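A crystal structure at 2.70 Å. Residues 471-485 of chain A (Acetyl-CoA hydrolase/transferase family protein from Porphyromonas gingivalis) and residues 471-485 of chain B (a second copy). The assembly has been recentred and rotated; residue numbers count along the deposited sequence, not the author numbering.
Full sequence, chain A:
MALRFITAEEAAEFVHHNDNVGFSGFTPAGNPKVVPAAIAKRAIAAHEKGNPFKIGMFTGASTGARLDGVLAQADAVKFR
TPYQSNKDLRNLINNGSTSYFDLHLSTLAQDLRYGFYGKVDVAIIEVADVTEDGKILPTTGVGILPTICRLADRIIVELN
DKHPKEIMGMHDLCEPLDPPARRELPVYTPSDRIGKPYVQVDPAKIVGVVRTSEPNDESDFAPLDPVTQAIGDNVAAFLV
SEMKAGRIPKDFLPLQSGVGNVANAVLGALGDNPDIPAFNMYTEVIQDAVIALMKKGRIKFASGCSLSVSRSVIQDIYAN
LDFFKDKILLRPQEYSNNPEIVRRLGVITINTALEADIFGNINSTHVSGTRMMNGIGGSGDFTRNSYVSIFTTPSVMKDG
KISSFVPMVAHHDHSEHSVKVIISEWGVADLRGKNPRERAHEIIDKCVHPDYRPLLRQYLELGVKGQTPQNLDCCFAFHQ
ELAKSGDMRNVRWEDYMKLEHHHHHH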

# COMPACT_ATOMS: atom_id res chain seq x y z
N ASN A 471 3.35 -21.14 -12.76
CA ASN A 471 3.01 -21.87 -13.97
C ASN A 471 1.57 -21.54 -14.36
O ASN A 471 0.62 -22.14 -13.86
N LEU A 472 1.43 -20.58 -15.26
CA LEU A 472 0.12 -20.13 -15.70
C LEU A 472 -0.81 -21.22 -16.21
O LEU A 472 -2.01 -21.00 -16.33
N ASP A 473 -0.27 -22.40 -16.49
CA ASP A 473 -1.11 -23.51 -16.97
C ASP A 473 -1.83 -24.23 -15.85
O ASP A 473 -2.87 -24.85 -16.09
N CYS A 474 -1.29 -24.16 -14.63
CA CYS A 474 -1.87 -24.86 -13.48
C CYS A 474 -1.76 -24.18 -12.11
O CYS A 474 -2.00 -24.83 -11.09
N CYS A 475 -1.43 -22.89 -12.07
CA CYS A 475 -1.31 -22.19 -10.79
C CYS A 475 -2.59 -22.23 -9.94
O CYS A 475 -2.53 -22.05 -8.73
N PHE A 476 -3.72 -22.48 -10.58
CA PHE A 476 -5.01 -22.55 -9.88
C PHE A 476 -5.57 -23.95 -9.77
O PHE A 476 -6.75 -24.14 -9.49
N ALA A 477 -4.71 -24.95 -9.97
CA ALA A 477 -5.12 -26.34 -9.87
C ALA A 477 -5.73 -26.69 -8.51
O ALA A 477 -6.67 -27.47 -8.43
N PHE A 478 -5.18 -26.12 -7.44
CA PHE A 478 -5.69 -26.37 -6.10
C PHE A 478 -7.17 -25.98 -6.00
O PHE A 478 -8.00 -26.75 -5.53
N HIS A 479 -7.48 -24.76 -6.46
CA HIS A 479 -8.83 -24.22 -6.45
C HIS A 479 -9.72 -25.01 -7.39
O HIS A 479 -10.89 -25.28 -7.09
N GLN A 480 -9.17 -25.34 -8.56
CA GLN A 480 -9.89 -26.09 -9.55
C GLN A 480 -10.23 -27.47 -9.02
O GLN A 480 -11.34 -27.95 -9.21
N GLU A 481 -9.27 -28.11 -8.34
CA GLU A 481 -9.50 -29.45 -7.79
C GLU A 481 -10.53 -29.44 -6.67
O GLU A 481 -11.26 -30.41 -6.51
N LEU A 482 -10.59 -28.36 -5.91
CA LEU A 482 -11.56 -28.28 -4.83
C LEU A 482 -12.95 -28.35 -5.43
O LEU A 482 -13.85 -28.98 -4.88
N ALA A 483 -13.12 -27.68 -6.57
CA ALA A 483 -14.39 -27.61 -7.28
C ALA A 483 -14.73 -28.93 -7.94
O ALA A 483 -15.90 -29.28 -8.08
N LYS A 484 -13.70 -29.67 -8.35
CA LYS A 484 -13.92 -30.95 -9.00
C LYS A 484 -14.12 -32.11 -8.02
O LYS A 484 -15.12 -32.81 -8.09
N SER A 485 -13.18 -32.29 -7.10
CA SER A 485 -13.22 -33.39 -6.11
C SER A 485 -13.67 -33.01 -4.72
O SER A 485 -14.20 -33.85 -4.00
N ASN B 471 -12.60 -16.19 -14.11
CA ASN B 471 -12.78 -17.60 -14.43
C ASN B 471 -11.44 -18.33 -14.31
O ASN B 471 -10.64 -18.34 -15.24
N LEU B 472 -11.21 -18.93 -13.15
CA LEU B 472 -9.97 -19.63 -12.87
C LEU B 472 -9.56 -20.68 -13.89
O LEU B 472 -8.40 -21.11 -13.90
N ASP B 473 -10.48 -21.09 -14.75
CA ASP B 473 -10.17 -22.08 -15.79
C ASP B 473 -9.47 -21.47 -17.00
O ASP B 473 -8.75 -22.17 -17.71
N CYS B 474 -9.69 -20.17 -17.22
CA CYS B 474 -9.12 -19.48 -18.38
C CYS B 474 -8.71 -18.02 -18.21
O CYS B 474 -8.52 -17.31 -19.21
N CYS B 475 -8.57 -17.55 -16.98
CA CYS B 475 -8.18 -16.15 -16.76
C CYS B 475 -6.81 -15.81 -17.37
O CYS B 475 -6.51 -14.64 -17.60
N PHE B 476 -5.99 -16.83 -17.63
CA PHE B 476 -4.67 -16.61 -18.23
C PHE B 476 -4.57 -17.05 -19.69
O PHE B 476 -3.47 -17.21 -20.23
N ALA B 477 -5.71 -17.24 -20.34
CA ALA B 477 -5.75 -17.65 -21.73
C ALA B 477 -4.98 -16.68 -22.65
O ALA B 477 -4.33 -17.10 -23.61
N PHE B 478 -5.07 -15.38 -22.38
CA PHE B 478 -4.37 -14.39 -23.19
C PHE B 478 -2.87 -14.66 -23.19
O PHE B 478 -2.24 -14.70 -24.25
N HIS B 479 -2.31 -14.84 -22.00
CA HIS B 479 -0.88 -15.12 -21.81
C HIS B 479 -0.54 -16.48 -22.39
O HIS B 479 0.51 -16.67 -23.01
N GLN B 480 -1.42 -17.44 -22.16
CA GLN B 480 -1.21 -18.78 -22.68
C GLN B 480 -1.20 -18.77 -24.20
O GLN B 480 -0.36 -19.40 -24.82
N GLU B 481 -2.14 -18.04 -24.81
CA GLU B 481 -2.21 -17.97 -26.26
C GLU B 481 -0.99 -17.26 -26.86
O GLU B 481 -0.54 -17.61 -27.95
N LEU B 482 -0.45 -16.27 -26.15
CA LEU B 482 0.72 -15.58 -26.67
C LEU B 482 1.85 -16.59 -26.83
O LEU B 482 2.59 -16.55 -27.81
N ALA B 483 1.95 -17.49 -25.85
CA ALA B 483 2.98 -18.52 -25.85
C ALA B 483 2.74 -19.58 -26.91
O ALA B 483 3.68 -20.14 -27.46
N LYS B 484 1.47 -19.83 -27.20
CA LYS B 484 1.12 -20.84 -28.19
C LYS B 484 1.16 -20.35 -29.64
O LYS B 484 1.82 -20.95 -30.48
N SER B 485 0.46 -19.24 -29.92
CA SER B 485 0.37 -18.66 -31.27
C SER B 485 1.22 -17.43 -31.51
O SER B 485 1.61 -17.16 -32.64

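The same residues meet in both copies, so each contact recurs with the chains exchanged; 586 Å² is buried. Along chain B, Asn B471 stays out of reach of chain A; its OD1 instead accepts a hydrogen bond from Asp B473 N (3.0 Å). Leu B472 points toward chain A with chi1 at -96°, between wells. Its CG lies over one face of the Phe A476 ring, 3.9 Å from the centroid, a CH-pi contact, while its CD2 reaches His A479 CB at 3.6 Å. Asp B473 (m) leaves its backbone sideways, yet its carboxylate bends nearer chain A, where OD1 forms a long salt bridge with Lys A484 NZ (3.9 Å) beside the end of Gln A480. Cys B474 turns away. Cys B475 (p) points back in, placing SG at the edge of the Phe A476 ring, 3.4 Å from CE1. Phe B476 (m) receives Leu A472 over one face and Cys A475 SG at its edge. Its ring runs nearly parallel to that of Phe A476, but the two are slid apart and barely overlap; their CE1 atoms approach to 3.7 Å. Within the helix, His B479 (m) packs its CB against Leu A472 CD2 (3.6 Å), and Lys B484 closes the contact with a long salt bridge from NZ to Asp A473 OD1 (3.9 Å).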

# COMPACT_ATOMS: atom_id res chain seq x y z
CB ASN A 471 3.17 -23.36 -13.73
CG ASN A 471 3.07 -24.16 -14.99
OD1 ASN A 471 2.16 -23.96 -15.79
ND2 ASN A 471 4.02 -25.07 -15.20
CB LEU A 472 0.28 -19.03 -16.76
CG LEU A 472 0.24 -17.59 -16.22
CD1 LEU A 472 1.11 -17.43 -14.96
CD2 LEU A 472 0.69 -16.64 -17.33
CB ASP A 473 -0.29 -24.54 -17.73
CG ASP A 473 0.11 -24.07 -19.11
OD1 ASP A 473 -0.63 -23.25 -19.70
OD2 ASP A 473 1.15 -24.55 -19.61
CB CYS A 474 -1.25 -26.26 -13.39
SG CYS A 474 0.57 -26.30 -13.37
CB CYS A 475 -0.90 -20.72 -11.01
SG CYS A 475 -1.99 -19.79 -12.09
CB PHE A 476 -6.03 -21.65 -10.58
CG PHE A 476 -5.76 -20.18 -10.41
CD1 PHE A 476 -5.89 -19.31 -11.49
CD2 PHE A 476 -5.39 -19.66 -9.18
CE1 PHE A 476 -5.65 -17.95 -11.34
CE2 PHE A 476 -5.15 -18.30 -9.02
CZ PHE A 476 -5.28 -17.45 -10.10
CB ALA A 477 -3.93 -27.24 -10.14
CB PHE A 478 -4.87 -25.58 -5.07
CG PHE A 478 -3.68 -26.33 -4.55
CD1 PHE A 478 -2.88 -27.08 -5.41
CD2 PHE A 478 -3.35 -26.28 -3.20
CE1 PHE A 478 -1.77 -27.78 -4.92
CE2 PHE A 478 -2.24 -26.97 -2.71
CZ PHE A 478 -1.45 -27.72 -3.58
CB HIS A 479 -8.80 -22.76 -6.90
CG HIS A 479 -7.90 -21.90 -6.08
ND1 HIS A 479 -8.30 -21.34 -4.88
CD2 HIS A 479 -6.64 -21.47 -6.29
CE1 HIS A 479 -7.32 -20.60 -4.39
NE2 HIS A 479 -6.30 -20.66 -5.23
CB GLN A 480 -9.07 -26.23 -10.83
CG GLN A 480 -9.06 -24.98 -11.71
CD GLN A 480 -8.15 -25.12 -12.91
OE1 GLN A 480 -8.38 -24.51 -13.96
NE2 GLN A 480 -7.10 -25.92 -12.77
CB GLU A 481 -8.19 -30.05 -7.26
CG GLU A 481 -8.35 -31.49 -6.77
CD GLU A 481 -8.76 -32.46 -7.88
OE1 GLU A 481 -9.41 -33.48 -7.58
OE2 GLU A 481 -8.41 -32.22 -9.06
CB LEU A 482 -11.42 -26.96 -4.07
CG LEU A 482 -12.53 -26.66 -3.05
CD1 LEU A 482 -12.56 -27.74 -1.96
CD2 LEU A 482 -12.29 -25.30 -2.44
CB ALA A 483 -14.34 -26.50 -8.32
CB LYS A 484 -12.74 -31.25 -9.93
CG LYS A 484 -12.29 -30.03 -10.74
CD LYS A 484 -13.46 -29.38 -11.51
CE LYS A 484 -13.45 -27.85 -11.44
NZ LYS A 484 -12.28 -27.23 -12.11
CB SER A 485 -11.84 -34.04 -5.98
OG SER A 485 -11.42 -34.61 -7.19
CB ASN B 471 -13.33 -17.75 -15.85
CG ASN B 471 -13.80 -19.15 -16.12
OD1 ASN B 471 -13.09 -20.12 -15.86
ND2 ASN B 471 -15.02 -19.28 -16.65
CB LEU B 472 -10.03 -20.24 -11.46
CG LEU B 472 -9.39 -19.39 -10.34
CD1 LEU B 472 -9.83 -17.94 -10.44
CD2 LEU B 472 -9.74 -19.99 -8.98
CB ASP B 473 -11.44 -22.78 -16.29
CG ASP B 473 -11.96 -23.82 -15.32
OD1 ASP B 473 -11.18 -24.34 -14.50
OD2 ASP B 473 -13.16 -24.14 -15.39
CB CYS B 474 -10.11 -19.57 -19.54
SG CYS B 474 -11.76 -18.95 -19.09
CB CYS B 475 -8.18 -15.83 -15.25
SG CYS B 475 -7.19 -16.93 -14.20
CB PHE B 476 -3.59 -17.32 -17.40
CG PHE B 476 -3.34 -16.68 -16.06
CD1 PHE B 476 -3.20 -17.46 -14.92
CD2 PHE B 476 -3.26 -15.30 -15.93
CE1 PHE B 476 -2.97 -16.88 -13.68
CE2 PHE B 476 -3.03 -14.71 -14.70
CZ PHE B 476 -2.88 -15.50 -13.57
CB ALA B 477 -7.19 -17.76 -22.19
CB PHE B 478 -4.64 -12.98 -22.65
CG PHE B 478 -5.87 -12.33 -23.23
CD1 PHE B 478 -7.03 -13.07 -23.45
CD2 PHE B 478 -5.86 -10.98 -23.56
CE1 PHE B 478 -8.17 -12.47 -23.99
CE2 PHE B 478 -6.99 -10.37 -24.10
CZ PHE B 478 -8.15 -11.12 -24.31
CB HIS B 479 -0.56 -15.14 -20.31
CG HIS B 479 -0.92 -13.87 -19.60
ND1 HIS B 479 -0.11 -12.75 -19.61
CD2 HIS B 479 -1.99 -13.55 -18.84
CE1 HIS B 479 -0.67 -11.80 -18.88
NE2 HIS B 479 -1.81 -12.26 -18.41
CB GLN B 480 -2.31 -19.72 -22.18
CG GLN B 480 -2.12 -20.16 -20.74
CD GLN B 480 -3.25 -21.02 -20.24
OE1 GLN B 480 -3.06 -21.89 -19.39
NE2 GLN B 480 -4.45 -20.80 -20.77
CB GLU B 481 -3.49 -17.25 -26.71
CG GLU B 481 -3.67 -17.22 -28.22
CD GLU B 481 -3.86 -18.61 -28.82
OE1 GLU B 481 -3.50 -18.81 -29.99
OE2 GLU B 481 -4.38 -19.51 -28.13
CB LEU B 482 1.17 -14.48 -25.71
CG LEU B 482 2.53 -13.86 -26.04
CD1 LEU B 482 2.48 -13.20 -27.41
CD2 LEU B 482 2.89 -12.83 -24.97
CB ALA B 483 3.06 -19.18 -24.46
CB LYS B 484 -0.27 -21.40 -27.88
CG LYS B 484 -0.48 -21.69 -26.39
CD LYS B 484 0.63 -22.57 -25.81
CE LYS B 484 1.13 -22.08 -24.44
NZ LYS B 484 0.10 -22.15 -23.37
CB SER B 485 -1.08 -18.27 -31.59
OG SER B 485 -1.92 -19.40 -31.65